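Local structure of epidermal growth factor receptor pathway substrate 8-like protein 1 (Mus musculus, 2CY5) at residues N14-F19 with F111-L116. The protein probably serves as a signalling adaptor whose phosphotyrosine-binding (PTB) domain, with a PH-like fold, recognises peptide motifs in partner proteins. Sequence-based numbering, arbitrary orientation.
Sequences NHLVTF and FFQGLL
Leu-16 and Val-17 are set together against the single residue Phe-111 in a classic beta bulge, where strand 9-20 pairs antiparallel with strand 108-114 in the sheet of this PH-like PTB domain. Phe-111 O takes a firm bond from Leu-16 N (2.8 Å) and a weak one from Val-17 N, while Phe-111 N returns to Val-17 O at 2.9 Å. Before the bulge the strands pair regularly: Asn-14 and Gln-113 exchange two backbone hydrogen bonds, and Phe-112 CA adds a CA-H...O contact to Asn-14 O. The side chains of Asn-14 and Gln-113 run side by side, and ND2 of Asn-14 gives an almost straight bond (177°) to OE1 of Gln-113 at 3.0 Å, although the two amide planes are well turned from each other. CD2 of Leu-115 lies 3.6 Å from ND2 of Asn-14. An alanine in place of Asn-14 would probably leave Gln-113 OE1 without this donor and its amide freer to turn, and would lose the contact with Leu-115. Farther along the face that carries Asn-14, CG1 of Val-17 and CE2 of Phe-19 both meet the edge of the Phe-111 ring; helix 30-42 packs on Val-17 and Phe-19 through Met-40. On the other face of the sheet, His-15 turns its ring edge to the face of Phe-112 in an offset T-shaped pair, planes at 76°, with CD2 of His-15 3.7 Å from CE2 of Phe-112. The imidazole is tethered by a 2.9 Å hydrogen bond between His-15 NE2 and Thr-18 OG1, the hydroxyl that also bonds His-110 ND1.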
# COMPACT_ATOMS: atom_id res chain seq x y z
N ASN A 14 -11.36 -14.11 -1.32
CA ASN A 14 -11.97 -12.82 -1.71
C ASN A 14 -11.33 -11.77 -0.81
O ASN A 14 -11.48 -11.79 0.42
CB ASN A 14 -13.48 -12.85 -1.34
CG ASN A 14 -14.31 -13.66 -2.40
OD1 ASN A 14 -13.91 -13.78 -3.45
ND2 ASN A 14 -15.38 -14.20 -2.02
N HIS A 15 -10.71 -10.80 -1.41
CA HIS A 15 -10.19 -9.72 -0.53
C HIS A 15 -11.39 -8.89 -0.10
O HIS A 15 -12.27 -8.57 -0.95
CB HIS A 15 -9.22 -8.91 -1.41
CG HIS A 15 -8.84 -7.63 -0.73
ND1 HIS A 15 -9.51 -6.41 -0.95
CD2 HIS A 15 -7.91 -7.37 0.23
CE1 HIS A 15 -8.99 -5.48 -0.15
NE2 HIS A 15 -8.02 -6.03 0.57
N LEU A 16 -11.53 -8.52 1.14
CA LEU A 16 -12.67 -7.73 1.54
C LEU A 16 -12.25 -6.25 1.74
O LEU A 16 -12.94 -5.41 1.24
CB LEU A 16 -13.21 -8.18 2.86
CG LEU A 16 -13.68 -9.68 2.75
CD1 LEU A 16 -14.35 -10.04 4.15
CD2 LEU A 16 -14.80 -9.74 1.68
N VAL A 17 -11.18 -5.94 2.50
CA VAL A 17 -10.82 -4.51 2.75
C VAL A 17 -9.35 -4.48 3.29
O VAL A 17 -8.83 -5.52 3.80
CB VAL A 17 -11.78 -3.96 3.94
CG1 VAL A 17 -11.30 -4.35 5.35
CG2 VAL A 17 -11.74 -2.42 3.85
N THR A 18 -8.62 -3.37 3.04
CA THR A 18 -7.33 -3.11 3.61
C THR A 18 -7.48 -1.70 4.23
O THR A 18 -8.02 -0.76 3.53
CB THR A 18 -6.34 -3.07 2.55
OG1 THR A 18 -6.14 -4.38 1.97
CG2 THR A 18 -4.98 -2.55 3.14
N PHE A 19 -7.09 -1.48 5.47
CA PHE A 19 -7.18 -0.15 6.04
C PHE A 19 -5.98 0.08 6.94
O PHE A 19 -5.37 -0.90 7.43
CB PHE A 19 -8.56 0.03 6.77
CG PHE A 19 -8.77 -0.83 8.01
CD1 PHE A 19 -8.11 -0.57 9.16
CD2 PHE A 19 -9.68 -1.92 7.92
CE1 PHE A 19 -8.32 -1.41 10.33
CE2 PHE A 19 -9.91 -2.77 9.05
CZ PHE A 19 -9.25 -2.53 10.23
N PHE A 111 -8.16 -7.89 5.32
CA PHE A 111 -9.11 -8.96 5.62
C PHE A 111 -9.47 -9.68 4.32
O PHE A 111 -9.81 -9.03 3.26
CB PHE A 111 -10.40 -8.39 6.20
CG PHE A 111 -10.41 -8.23 7.67
CD1 PHE A 111 -10.54 -9.29 8.49
CD2 PHE A 111 -10.35 -6.94 8.21
CE1 PHE A 111 -10.66 -9.14 9.88
CE2 PHE A 111 -10.47 -6.73 9.61
CZ PHE A 111 -10.64 -7.84 10.49
N PHE A 112 -9.49 -11.04 4.43
CA PHE A 112 -9.85 -11.93 3.29
C PHE A 112 -10.85 -12.94 3.76
O PHE A 112 -10.88 -13.30 4.93
CB PHE A 112 -8.63 -12.66 2.70
CG PHE A 112 -7.52 -11.75 2.30
CD1 PHE A 112 -6.53 -11.33 3.25
CD2 PHE A 112 -7.34 -11.39 1.00
CE1 PHE A 112 -5.37 -10.60 2.87
CE2 PHE A 112 -6.16 -10.61 0.55
CZ PHE A 112 -5.16 -10.24 1.50
N GLN A 113 -11.75 -13.29 2.87
CA GLN A 113 -12.84 -14.27 3.16
C GLN A 113 -12.31 -15.51 2.53
O GLN A 113 -11.84 -15.53 1.41
CB GLN A 113 -14.05 -13.92 2.39
CG GLN A 113 -15.19 -14.75 2.66
CD GLN A 113 -16.38 -14.14 2.00
OE1 GLN A 113 -16.38 -13.74 0.77
NE2 GLN A 113 -17.42 -14.02 2.79
N GLY A 114 -12.37 -16.63 3.23
CA GLY A 114 -11.77 -17.79 2.58
C GLY A 114 -12.95 -18.41 1.81
O GLY A 114 -14.10 -18.05 2.12
N LEU A 115 -12.69 -19.26 0.81
CA LEU A 115 -13.80 -19.93 0.16
C LEU A 115 -13.86 -21.42 0.69
O LEU A 115 -14.00 -21.71 1.88
CB LEU A 115 -13.55 -19.89 -1.30
CG LEU A 115 -13.31 -18.36 -1.67
CD1 LEU A 115 -12.81 -18.16 -3.12
CD2 LEU A 115 -14.74 -17.72 -1.50
N LEU A 116 -13.67 -22.36 -0.22
CA LEU A 116 -13.81 -23.77 0.24
C LEU A 116 -12.73 -24.18 1.31
O LEU A 116 -13.06 -24.87 2.27
CB LEU A 116 -13.75 -24.71 -1.01
CG LEU A 116 -14.17 -26.15 -0.66
CD1 LEU A 116 -15.58 -26.38 -0.10
CD2 LEU A 116 -14.13 -26.78 -2.08